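Local structure of tyrosinase (Aspergillus oryzae, 6JU8) at residues V52-P57 / L62-L67. The protein probably oxidises L-tyrosine and L-dopa to L-dopaquinone with molecular oxygen at a dinuclear copper centre, as a tyrosinase of melanin biosynthesis. The protein carries 1 engineered substitution. Sequence-based numbering, arbitrary orientation.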
ATOM      1  N   VAL A  52       0.112  14.736 -17.248  1.00 12.26           N
ATOM      2  CA  VAL A  52      -0.713  15.242 -18.329  1.00 12.12           C
ATOM      3  C   VAL A  52      -1.252  14.111 -19.186  1.00 10.80           C
ATOM      4  O   VAL A  52      -2.451  14.058 -19.472  1.00 12.77           O
ATOM      5  CB  VAL A  52       0.086  16.230 -19.202  1.00 12.71           C
ATOM      6  CG1 VAL A  52      -0.620  16.515 -20.517  1.00 16.06           C
ATOM      7  CG2 VAL A  52       0.333  17.527 -18.447  1.00 16.22           C
ATOM      8  N   ILE A  53      -0.410  13.165 -19.577  1.00 10.95           N
ATOM      9  CA  ILE A  53      -0.821  12.062 -20.441  1.00 10.71           C
ATOM     10  C   ILE A  53      -1.897  11.219 -19.758  1.00 11.64           C
ATOM     11  O   ILE A  53      -2.891  10.810 -20.379  1.00 11.64           O
ATOM     12  CB  ILE A  53       0.397  11.220 -20.862  1.00 11.33           C
ATOM     13  CG1 ILE A  53       1.310  12.019 -21.815  1.00 12.32           C
ATOM     14  CG2 ILE A  53      -0.024   9.934 -21.538  1.00 12.50           C
ATOM     15  CD1 ILE A  53       2.745  11.521 -21.869  1.00 13.10           C
ATOM     16  N   GLN A  54      -1.732  10.965 -18.450  1.00 10.61           N
ATOM     17  CA  GLN A  54      -2.713  10.175 -17.704  1.00 10.98           C
ATOM     18  C   GLN A  54      -4.031  10.919 -17.557  1.00 11.94           C
ATOM     19  O   GLN A  54      -5.073  10.260 -17.444  1.00 13.88           O
ATOM     20  CB  GLN A  54      -2.148   9.878 -16.299  1.00 10.98           C
ATOM     21  CG  GLN A  54      -1.094   8.763 -16.394  1.00 11.57           C
ATOM     22  CD  GLN A  54      -0.442   8.432 -15.072  1.00 10.23           C
ATOM     23  OE1 GLN A  54      -0.594   9.199 -14.109  1.00 12.56           O
ATOM     24  NE2 GLN A  54       0.291   7.331 -15.019  1.00 11.75           N
ATOM     25  N   ASN A  55      -4.035  12.246 -17.555  1.00 12.24           N
ATOM     26  CA  ASN A  55      -5.265  13.023 -17.401  1.00 13.41           C
ATOM     27  C   ASN A  55      -5.958  13.333 -18.721  1.00 12.39           C
ATOM     28  O   ASN A  55      -7.029  13.965 -18.728  1.00 16.05           O
ATOM     29  CB  ASN A  55      -4.981  14.320 -16.643  1.00 16.09           C
ATOM     30  CG  ASN A  55      -4.590  14.066 -15.196  1.00 21.33           C
ATOM     31  OD1 ASN A  55      -4.939  13.033 -14.633  1.00 43.72           O
ATOM     32  ND2 ASN A  55      -3.873  15.013 -14.605  1.00 27.19           N
ATOM     33  N   ARG A  56      -5.406  12.914 -19.855  1.00 13.43           N
ATOM     34  CA  ARG A  56      -6.077  13.135 -21.148  1.00 14.08           C
ATOM     35  C   ARG A  56      -7.308  12.234 -21.192  1.00 13.25           C
ATOM     36  O   ARG A  56      -7.303  11.171 -20.583  1.00 15.46           O
ATOM     37  CB  ARG A  56      -5.145  12.823 -22.310  1.00 12.95           C
ATOM     38  CG  ARG A  56      -4.005  13.819 -22.487  1.00 11.90           C
ATOM     39  CD  ARG A  56      -2.951  13.233 -23.416  1.00 13.41           C
ATOM     40  NE  ARG A  56      -1.878  14.166 -23.662  1.00 12.40           N
ATOM     41  CZ  ARG A  56      -0.765  13.989 -24.348  1.00 12.49           C
ATOM     42  NH1 ARG A  56      -0.533  12.802 -24.879  1.00 12.63           N
ATOM     43  NH2 ARG A  56       0.119  14.982 -24.496  1.00 14.25           N
ATOM     44  N   PRO A  57      -8.350  12.646 -21.912  1.00 14.96           N
ATOM     45  CA  PRO A  57      -9.582  11.861 -21.951  1.00 15.42           C
ATOM     46  C   PRO A  57      -9.515  10.673 -22.910  1.00 14.85           C
ATOM     47  O   PRO A  57      -8.606  10.551 -23.725  1.00 14.66           O
ATOM     48  CB  PRO A  57     -10.616  12.867 -22.426  1.00 19.56           C
ATOM     49  CG  PRO A  57      -9.826  13.826 -23.279  1.00 20.05           C
ATOM     50  CD  PRO A  57      -8.447  13.902 -22.672  1.00 17.36           C
ATOM     51  N   LEU A  62      -3.812   9.363 -27.526  1.00 11.57           N
ATOM     52  CA  LEU A  62      -2.525   9.491 -26.819  1.00 12.15           C
ATOM     53  C   LEU A  62      -2.703   9.700 -25.317  1.00 11.50           C
ATOM     54  O   LEU A  62      -1.749  10.110 -24.642  1.00 12.18           O
ATOM     55  CB  LEU A  62      -1.697  10.626 -27.447  1.00 13.51           C
ATOM     56  CG  LEU A  62      -1.449  10.517 -28.954  1.00 13.18           C
ATOM     57  CD1 LEU A  62      -0.537  11.644 -29.420  1.00 16.62           C
ATOM     58  CD2 LEU A  62      -0.820   9.167 -29.322  1.00 14.02           C
ATOM     59  N   SER A  63      -3.905   9.429 -24.801  1.00 10.91           N
ATOM     60  CA  SER A  63      -4.069   9.371 -23.346  1.00 11.33           C
ATOM     61  C   SER A  63      -3.398   8.116 -22.803  1.00 10.89           C
ATOM     62  O   SER A  63      -3.242   7.110 -23.520  1.00 10.78           O
ATOM     63  CB  SER A  63      -5.541   9.362 -22.948  1.00 12.08           C
ATOM     64  OG  SER A  63      -6.209   8.213 -23.475  1.00 12.52           O
ATOM     65  N   TYR A  64      -3.047   8.130 -21.513  1.00 10.20           N
ATOM     66  CA  TYR A  64      -2.468   6.918 -20.935  1.00  9.88           C
ATOM     67  C   TYR A  64      -3.378   5.713 -21.078  1.00  9.48           C
ATOM     68  O   TYR A  64      -2.953   4.611 -21.459  1.00  9.91           O
ATOM     69  CB  TYR A  64      -2.151   7.178 -19.455  1.00  9.73           C
ATOM     70  CG  TYR A  64      -1.394   6.020 -18.816  1.00  9.68           C
ATOM     71  CD1 TYR A  64       0.001   5.977 -18.827  1.00  9.69           C
ATOM     72  CD2 TYR A  64      -2.093   4.989 -18.201  1.00  9.83           C
ATOM     73  CE1 TYR A  64       0.683   4.927 -18.236  1.00 10.21           C
ATOM     74  CE2 TYR A  64      -1.424   3.920 -17.609  1.00 10.03           C
ATOM     75  CZ  TYR A  64      -0.043   3.901 -17.647  1.00 10.60           C
ATOM     76  OH  TYR A  64       0.623   2.845 -17.056  1.00 12.87           O
ATOM     77  N   PHE A  65      -4.667   5.909 -20.779  1.00  9.48           N
ATOM     78  CA  PHE A  65      -5.603   4.802 -20.857  1.00  9.61           C
ATOM     79  C   PHE A  65      -5.576   4.189 -22.262  1.00  9.10           C
ATOM     80  O   PHE A  65      -5.522   2.983 -22.449  1.00 10.37           O
ATOM     81  CB  PHE A  65      -7.041   5.241 -20.518  1.00 11.10           C
ATOM     82  CG  PHE A  65      -8.007   4.084 -20.549  1.00  9.95           C
ATOM     83  CD1 PHE A  65      -8.526   3.612 -21.753  1.00 11.44           C
ATOM     84  CD2 PHE A  65      -8.394   3.457 -19.359  1.00 11.33           C
ATOM     85  CE1 PHE A  65      -9.397   2.529 -21.793  1.00 12.32           C
ATOM     86  CE2 PHE A  65      -9.249   2.378 -19.396  1.00 12.51           C
ATOM     87  CZ  PHE A  65      -9.766   1.930 -20.593  1.00 12.30           C
ATOM     88  N   ARG A  66      -5.642   5.035 -23.299  1.00 10.02           N
ATOM     89  CA  ARG A  66      -5.702   4.490 -24.652  1.00  9.86           C
ATOM     90  C   ARG A  66      -4.381   3.876 -25.080  1.00  8.71           C
ATOM     91  O   ARG A  66      -4.377   2.894 -25.839  1.00  9.79           O
ATOM     92  CB  ARG A  66      -6.152   5.575 -25.627  1.00 10.74           C
ATOM     93  CG  ARG A  66      -7.578   6.062 -25.430  1.00 12.21           C
ATOM     94  CD  ARG A  66      -8.634   5.039 -25.832  1.00 12.52           C
ATOM     95  NE  ARG A  66      -8.462   4.525 -27.193  1.00 13.24           N
ATOM     96  CZ  ARG A  66      -8.779   5.187 -28.291  1.00 13.99           C
ATOM     97  NH1 ARG A  66      -9.263   6.427 -28.230  1.00 14.15           N
ATOM     98  NH2 ARG A  66      -8.578   4.639 -29.494  1.00 16.79           N
ATOM     99  N   LEU A  67      -3.246   4.420 -24.657  1.00  9.02           N
ATOM    100  CA  LEU A  67      -1.959   3.791 -24.961  1.00  9.33           C
ATOM    101  C   LEU A  67      -1.812   2.436 -24.284  1.00  9.38           C
ATOM    102  O   LEU A  67      -1.422   1.456 -24.937  1.00  9.42           O
ATOM    103  CB  LEU A  67      -0.816   4.720 -24.522  1.00 10.06           C
ATOM    104  CG  LEU A  67      -0.726   6.008 -25.340  1.00 10.97           C
ATOM    105  CD1 LEU A  67       0.238   6.968 -24.673  1.00 13.03           C
ATOM    106  CD2 LEU A  67      -0.275   5.682 -26.767  1.00 12.92           C
TER
HETATM  107  O   HOH W   1      -5.743   8.230 -19.411  1.00 14.07           O
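The short loop between helix 41-55 and helix 64-69, the latter in the common central domain of tyrosinase, is closed by contacts of Ile-53, Gln-54 and Arg-56 with Leu-62, Ser-63 and Tyr-64. The last carbonyls of a helix lack their usual partners; four residues on from Ile-53 stands Pro-57, which has no N-H. The next helix supplies one donor, Tyr-64 N to Ile-53 O at 2.9 Å, from well above the carbonyl plane, while Arg-56 N reaches the same oxygen only weakly. One residue on, a water donates to Gln-54 O and accepts from Phe-65 N. In the reverse direction the extended Arg-56 side chain runs alongside Leu-62 and gives NH1 to Leu-62 O (3.0 Å), the acceptor lying almost in the guanidinium plane; Ile-53 CG1, from the same segment, lies over the rim of one guanidinium face. Ser-63 is the N-cap: its OG, set between the backbone N and the carbonyl carbon (chi1 61°), is hydrogen-bonded to Asp-60 O and accepts the capping bond from Arg-66 N (3.2 Å). Gln-54 and Tyr-64 point the same way, Gln-54 CG lies 3.6 Å from Tyr-64 CB, and the amide stands 88° to the ring with NE2 over the rim of one face; NE2 itself bonds to Pro-196 O. Tyr-64 OH bonds to Tyr-368 O and Trp-373 NE1; the Tyr-64 side chain is about 12 Å from a bound copper ion. Helix 103-129 packs against both segments, meeting Ile-53 through Val-117, Ile-118 and Ala-121 and Tyr-64 through Tyr-114.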